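Polysialic acid O-acetyltransferase (Escherichia coli, PDB 3JQY) transfers acetyl groups from acetyl-CoA to the O7 or O9 hydroxyls of capsular polysialic acid, preferring long polymers, and forms homotrimers that can pair into hexamers. Local coordinates at residues Phe31-Asn36 and Asn40-Gly45; Arg73-Ile78 and Val86-Asn91. All coordinates share one frame; numbering follows the deposited sequence.

Interaction 1. Residues Phe31-Asn36 and Asn40-Gly45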
loop_
_atom_site.group_PDB
_atom_site.type_symbol
_atom_site.label_atom_id
_atom_site.label_comp_id
_atom_site.label_asym_id
_atom_site.label_seq_id
_atom_site.Cartn_x
_atom_site.Cartn_y
_atom_site.Cartn_z
ATOM N N PHE B 31 -23.348 9.907 -16.988
ATOM C CA PHE B 31 -23.065 10.842 -15.903
ATOM C C PHE B 31 -24.282 11.177 -15.049
ATOM O O PHE B 31 -25.415 11.239 -15.537
ATOM C CB PHE B 31 -22.484 12.148 -16.455
ATOM C CG PHE B 31 -20.982 12.157 -16.553
ATOM C CD1 PHE B 31 -20.216 12.745 -15.561
ATOM C CD2 PHE B 31 -20.340 11.593 -17.650
ATOM C CE1 PHE B 31 -18.836 12.767 -15.649
ATOM C CE2 PHE B 31 -18.954 11.611 -17.745
ATOM C CZ PHE B 31 -18.201 12.197 -16.743
ATOM N N SER B 32 -24.033 11.377 -13.762
ATOM C CA SER B 32 -24.986 12.047 -12.897
ATOM C C SER B 32 -24.353 13.375 -12.532
ATOM O O SER B 32 -23.153 13.441 -12.271
ATOM C CB SER B 32 -25.269 11.220 -11.647
ATOM O OG SER B 32 -24.113 11.114 -10.834
ATOM N N VAL B 33 -25.144 14.440 -12.535
ATOM C CA VAL B 33 -24.611 15.757 -12.238
ATOM C C VAL B 33 -25.355 16.359 -11.066
ATOM O O VAL B 33 -26.586 16.361 -11.040
ATOM C CB VAL B 33 -24.728 16.699 -13.451
ATOM C CG1 VAL B 33 -24.173 18.070 -13.106
ATOM C CG2 VAL B 33 -23.999 16.108 -14.653
ATOM N N ASP B 34 -24.603 16.851 -10.090
ATOM C CA ASP B 34 -25.181 17.556 -8.957
ATOM C C ASP B 34 -24.514 18.917 -8.816
ATOM O O ASP B 34 -23.297 19.014 -8.692
ATOM C CB ASP B 34 -25.012 16.748 -7.677
ATOM C CG ASP B 34 -25.724 17.377 -6.503
ATOM O OD1 ASP B 34 -26.891 17.794 -6.674
ATOM O OD2 ASP B 34 -25.118 17.462 -5.415
ATOM N N ASP B 35 -25.316 19.972 -8.826
ATOM C CA ASP B 35 -24.776 21.325 -8.857
ATOM C C ASP B 35 -25.352 22.161 -7.721
ATOM O O ASP B 35 -26.551 22.441 -7.695
ATOM C CB ASP B 35 -25.077 21.959 -10.216
ATOM C CG ASP B 35 -24.374 23.289 -10.417
ATOM O OD1 ASP B 35 -23.864 23.853 -9.429
ATOM O OD2 ASP B 35 -24.345 23.770 -11.574
ATOM N N ASN B 36 -24.496 22.542 -6.776
ATOM C CA ASN B 36 -24.919 23.336 -5.629
ATOM C C ASN B 36 -24.520 24.807 -5.720
ATOM O O ASN B 36 -24.737 25.568 -4.777
ATOM C CB ASN B 36 -24.359 22.752 -4.332
ATOM C CG ASN B 36 -24.813 21.333 -4.088
ATOM O OD1 ASN B 36 -25.758 20.849 -4.716
ATOM N ND2 ASN B 36 -24.140 20.655 -3.165
ATOM N N ASN B 40 -21.647 27.327 -13.031
ATOM C CA ASN B 40 -20.888 26.118 -13.362
ATOM C C ASN B 40 -21.175 25.597 -14.764
ATOM O O ASN B 40 -22.297 25.716 -15.259
ATOM C CB ASN B 40 -21.166 25.027 -12.330
ATOM C CG ASN B 40 -20.726 25.424 -10.938
ATOM O OD1 ASN B 40 -21.491 25.311 -9.976
ATOM N ND2 ASN B 40 -19.495 25.901 -10.821
ATOM N N VAL B 41 -20.161 25.004 -15.398
ATOM C CA VAL B 41 -20.299 24.502 -16.755
ATOM C C VAL B 41 -19.708 23.105 -16.904
ATOM O O VAL B 41 -18.591 22.854 -16.477
ATOM C CB VAL B 41 -19.611 25.445 -17.757
ATOM C CG1 VAL B 41 -19.607 24.841 -19.138
ATOM C CG2 VAL B 41 -20.305 26.808 -17.757
ATOM N N PHE B 42 -20.477 22.204 -17.505
ATOM C CA PHE B 42 -20.006 20.868 -17.830
ATOM C C PHE B 42 -20.181 20.705 -19.332
ATOM O O PHE B 42 -21.305 20.756 -19.837
ATOM C CB PHE B 42 -20.824 19.831 -17.049
ATOM C CG PHE B 42 -20.505 18.395 -17.388
ATOM C CD1 PHE B 42 -19.234 18.017 -17.797
ATOM C CD2 PHE B 42 -21.478 17.417 -17.272
ATOM C CE1 PHE B 42 -18.949 16.690 -18.087
ATOM C CE2 PHE B 42 -21.199 16.092 -17.570
ATOM C CZ PHE B 42 -19.932 15.729 -17.967
ATOM N N VAL B 43 -19.070 20.561 -20.049
ATOM C CA VAL B 43 -19.108 20.327 -21.487
ATOM C C VAL B 43 -18.587 18.923 -21.744
ATOM O O VAL B 43 -17.445 18.611 -21.403
ATOM C CB VAL B 43 -18.240 21.337 -22.253
ATOM C CG1 VAL B 43 -18.289 21.052 -23.748
ATOM C CG2 VAL B 43 -18.699 22.761 -21.960
ATOM N N CYS B 44 -19.426 18.074 -22.329
ATOM C CA CYS B 44 -19.075 16.669 -22.479
ATOM C C CYS B 44 -19.273 16.205 -23.914
ATOM O O CYS B 44 -20.359 16.349 -24.473
ATOM C CB CYS B 44 -19.921 15.816 -21.536
ATOM S SG CYS B 44 -19.309 14.132 -21.318
ATOM N N GLY B 45 -18.220 15.646 -24.499
ATOM C CA GLY B 45 -18.277 15.145 -25.860
ATOM C C GLY B 45 -18.952 13.792 -25.975
ATOM O O GLY B 45 -19.604 13.316 -25.043
HETATM O O HOH W 1 -24.342 26.383 -11.839
#

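Interaction 2. Residues Arg73-Ile78 and Val86-Asn91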
loop_
_atom_site.group_PDB
_atom_site.type_symbol
_atom_site.label_atom_id
_atom_site.label_comp_id
_atom_site.label_asym_id
_atom_site.label_seq_id
_atom_site.Cartn_x
_atom_site.Cartn_y
_atom_site.Cartn_z
ATOM N N ARG B 73 -14.959 5.574 -16.701
ATOM C CA ARG B 73 -15.642 4.514 -15.968
ATOM C C ARG B 73 -15.420 4.673 -14.469
ATOM O O ARG B 73 -14.281 4.697 -13.993
ATOM C CB ARG B 73 -15.184 3.135 -16.464
ATOM C CG ARG B 73 -15.459 2.926 -17.952
ATOM C CD ARG B 73 -14.822 1.652 -18.483
ATOM N NE ARG B 73 -15.411 0.451 -17.897
ATOM C CZ ARG B 73 -16.536 -0.119 -18.322
ATOM N NH1 ARG B 73 -17.214 0.404 -19.338
ATOM N NH2 ARG B 73 -16.982 -1.218 -17.725
ATOM N N TRP B 74 -16.520 4.798 -13.737
ATOM C CA TRP B 74 -16.473 5.077 -12.305
ATOM C C TRP B 74 -15.590 6.280 -12.003
ATOM O O TRP B 74 -14.806 6.278 -11.060
ATOM C CB TRP B 74 -16.032 3.838 -11.519
ATOM C CG TRP B 74 -17.088 2.795 -11.543
ATOM C CD1 TRP B 74 -18.200 2.736 -10.752
ATOM C CD2 TRP B 74 -17.160 1.673 -12.422
ATOM N NE1 TRP B 74 -18.956 1.639 -11.082
ATOM C CE2 TRP B 74 -18.339 0.968 -12.104
ATOM C CE3 TRP B 74 -16.337 1.188 -13.442
ATOM C CZ2 TRP B 74 -18.715 -0.196 -12.767
ATOM C CZ3 TRP B 74 -16.715 0.032 -14.105
ATOM C CH2 TRP B 74 -17.893 -0.647 -13.764
ATOM N N LEU B 75 -15.734 7.310 -12.826
ATOM C CA LEU B 75 -15.049 8.569 -12.580
ATOM C C LEU B 75 -15.947 9.488 -11.749
ATOM O O LEU B 75 -17.130 9.644 -12.057
ATOM C CB LEU B 75 -14.722 9.242 -13.912
ATOM C CG LEU B 75 -14.182 10.670 -13.806
ATOM C CD1 LEU B 75 -12.791 10.658 -13.194
ATOM C CD2 LEU B 75 -14.166 11.335 -15.175
ATOM N N THR B 76 -15.381 10.085 -10.701
ATOM C CA THR B 76 -16.068 11.100 -9.907
ATOM C C THR B 76 -15.198 12.348 -9.912
ATOM O O THR B 76 -14.022 12.287 -9.563
ATOM C CB THR B 76 -16.282 10.652 -8.445
ATOM O OG1 THR B 76 -17.037 9.435 -8.415
ATOM C CG2 THR B 76 -17.034 11.730 -7.650
ATOM N N VAL B 77 -15.774 13.466 -10.336
ATOM C CA VAL B 77 -15.081 14.751 -10.319
ATOM C C VAL B 77 -15.806 15.668 -9.348
ATOM O O VAL B 77 -16.986 15.955 -9.523
ATOM C CB VAL B 77 -15.055 15.413 -11.711
ATOM C CG1 VAL B 77 -14.257 16.690 -11.659
ATOM C CG2 VAL B 77 -14.468 14.460 -12.746
ATOM N N ILE B 78 -15.101 16.094 -8.305
ATOM C CA ILE B 78 -15.696 16.959 -7.298
ATOM C C ILE B 78 -15.039 18.325 -7.344
ATOM O O ILE B 78 -13.811 18.432 -7.316
ATOM C CB ILE B 78 -15.554 16.371 -5.884
ATOM C CG1 ILE B 78 -16.214 14.996 -5.821
ATOM C CG2 ILE B 78 -16.163 17.327 -4.857
ATOM C CD1 ILE B 78 -16.012 14.279 -4.510
ATOM N N VAL B 86 -11.196 21.569 -14.909
ATOM C CA VAL B 86 -10.728 20.216 -15.197
ATOM C C VAL B 86 -10.982 19.935 -16.677
ATOM O O VAL B 86 -12.104 20.105 -17.166
ATOM C CB VAL B 86 -11.459 19.155 -14.338
ATOM C CG1 VAL B 86 -11.021 17.737 -14.722
ATOM C CG2 VAL B 86 -11.211 19.402 -12.847
ATOM N N ARG B 87 -9.937 19.524 -17.391
ATOM C CA ARG B 87 -10.080 19.206 -18.803
ATOM C C ARG B 87 -9.459 17.859 -19.095
ATOM O O ARG B 87 -8.280 17.625 -18.794
ATOM C CB ARG B 87 -9.421 20.263 -19.689
ATOM C CG ARG B 87 -9.527 19.955 -21.181
ATOM C CD ARG B 87 -8.806 21.018 -22.025
ATOM N NE ARG B 87 -8.887 20.728 -23.460
ATOM C CZ ARG B 87 -8.322 21.468 -24.412
ATOM N NH1 ARG B 87 -7.627 22.551 -24.090
ATOM N NH2 ARG B 87 -8.450 21.122 -25.690
ATOM N N ILE B 88 -10.257 16.979 -19.681
ATOM C CA ILE B 88 -9.791 15.651 -20.038
ATOM C C ILE B 88 -9.783 15.524 -21.557
ATOM O O ILE B 88 -10.829 15.576 -22.198
ATOM C CB ILE B 88 -10.673 14.573 -19.399
ATOM C CG1 ILE B 88 -10.678 14.738 -17.874
ATOM C CG2 ILE B 88 -10.195 13.180 -19.795
ATOM C CD1 ILE B 88 -11.523 13.721 -17.140
ATOM N N HIS B 89 -8.591 15.369 -22.123
ATOM C CA HIS B 89 -8.415 15.405 -23.579
ATOM C C HIS B 89 -8.837 14.116 -24.284
ATOM O O HIS B 89 -8.909 13.051 -23.674
ATOM C CB HIS B 89 -6.957 15.708 -23.931
ATOM C CG HIS B 89 -6.567 17.145 -23.768
ATOM N ND1 HIS B 89 -6.427 17.747 -22.536
ATOM C CD2 HIS B 89 -6.248 18.089 -24.687
ATOM C CE1 HIS B 89 -6.055 19.004 -22.702
ATOM N NE2 HIS B 89 -5.940 19.237 -23.997
ATOM N N LYS B 90 -9.083 14.228 -25.588
ATOM C CA LYS B 90 -9.628 13.129 -26.386
ATOM C C LYS B 90 -8.833 11.831 -26.323
ATOM O O LYS B 90 -7.607 11.836 -26.166
ATOM C CB LYS B 90 -9.767 13.570 -27.849
ATOM C CG LYS B 90 -8.480 14.107 -28.442
ATOM C CD LYS B 90 -8.541 14.174 -29.970
ATOM C CE LYS B 90 -9.635 15.110 -30.458
ATOM N NZ LYS B 90 -9.682 15.181 -31.952
ATOM N N ASN B 91 -9.560 10.722 -26.427
ATOM C CA ASN B 91 -8.987 9.385 -26.560
ATOM C C ASN B 91 -8.270 8.871 -25.317
ATOM O O ASN B 91 -7.553 7.877 -25.373
ATOM C CB ASN B 91 -8.080 9.314 -27.783
ATOM C CG ASN B 91 -8.859 9.401 -29.076
ATOM O OD1 ASN B 91 -9.652 8.516 -29.388
ATOM N ND2 ASN B 91 -8.648 10.473 -29.828
#

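Interaction 1. Residues Phe31-Asn36 and Asn40-Gly45
The carboxylate of Asp35 meets Asn40 through a water: the water donates to Asp35 OD2 at 2.6 Å and accepts from Asn40 N at 3.1 Å. The other oxygen, OD1, takes the backbone N-H of Gly37, so the turn joining the two strands is held from both carboxylate oxygens. Beyond this polar end the contact is apolar. Phe42 has CG anti to its backbone nitrogen (chi1 175°), which sends the ring across to Phe31; its CZ sits over the centre of the Phe31 ring, 3.8 Å above the plane. The pair is edge-to-face, Phe42 giving the edge, with centroids 5.0 Å apart and planes at 53°. Val33 adds its CG2 to the Phe42 ring, 3.9 Å from CD2, and Cys44 SG stands obliquely off Phe31, 5.1 Å from the ring centroid. Leu64 and Ile66 of the next coil continue this core. Replacing Phe31 by an alanine would probably leave the edge of Phe42 without the face it points into and open a gap beside Cys44 SG. Two walls of the left-handed beta-helix are thus joined by aromatic and aliphatic packing inside, with the carboxylate and its water at the turn.

Interaction 2. Residues Arg73-Ile78 and Val86-Asn91
Leu75 turns its CG anti to the backbone nitrogen (chi1 172°), while Ile88 places CG1 beside its own nitrogen and runs on extended to CD1 (chi2 180°); the two side chains therefore reach toward each other and meet tip to tip. The touch is between single methyls, Leu75 CD2 and Ile88 CD1, 4.1 Å apart. One step further along, Val77 and Val86 make the second meeting, with Val77 CG1 lying 4.2 Å from Val86 CG2. All four residues are buried and point their CB atoms at the opposite segment, and no hydrogen bond links the two segments; both meetings are between methyl groups. This is the interior of a left-handed parallel beta-helix, the fold of the hexapeptide-repeat acyltransferases: residues 75-78 lie on one wall and 86-88 on another, and their aliphatic side chains contribute to the core between them. Within each wall the strands of successive coils are hydrogen-bonded along the helix axis. Leu75 pairs through its backbone with Lys54 of the preceding coil, and Thr76 with Gly96 of the following one. Val86 also touches Val106 and Ala100, carrying the apolar core into the next coil. On the outer side of the 86-91 segment the chemistry changes: the guanidinium of Arg87 and the ring of His89 lie over each other, with His89 NE2 3.2 Å above the guanidinium plane. Arg87 NH2 forms a salt bridge with Glu67, and His89 ND1 bonds to the carbonyl oxygen of Ile108.

In the fold
Going from the N terminus, interaction 1 comes first: strand 31-35 turns through five residues and comes back as strand 41-44, so the contact closes a short loop at the N-terminal end of the beta-helix. The chain then runs through strands 53-58 and 63-66 before interaction 2 closes a second excursion, with seven residues between 73-78 and 86-91, some of them still strand. The two contacts follow in series, neither nesting nor crossing, with centres about 11 Å apart. Both tie the same two parallel sheets together: 31-35 and 71-80 share one wall, bridged by 53-58, and 41-44 and 85-88 share the other, bridged by 63-66.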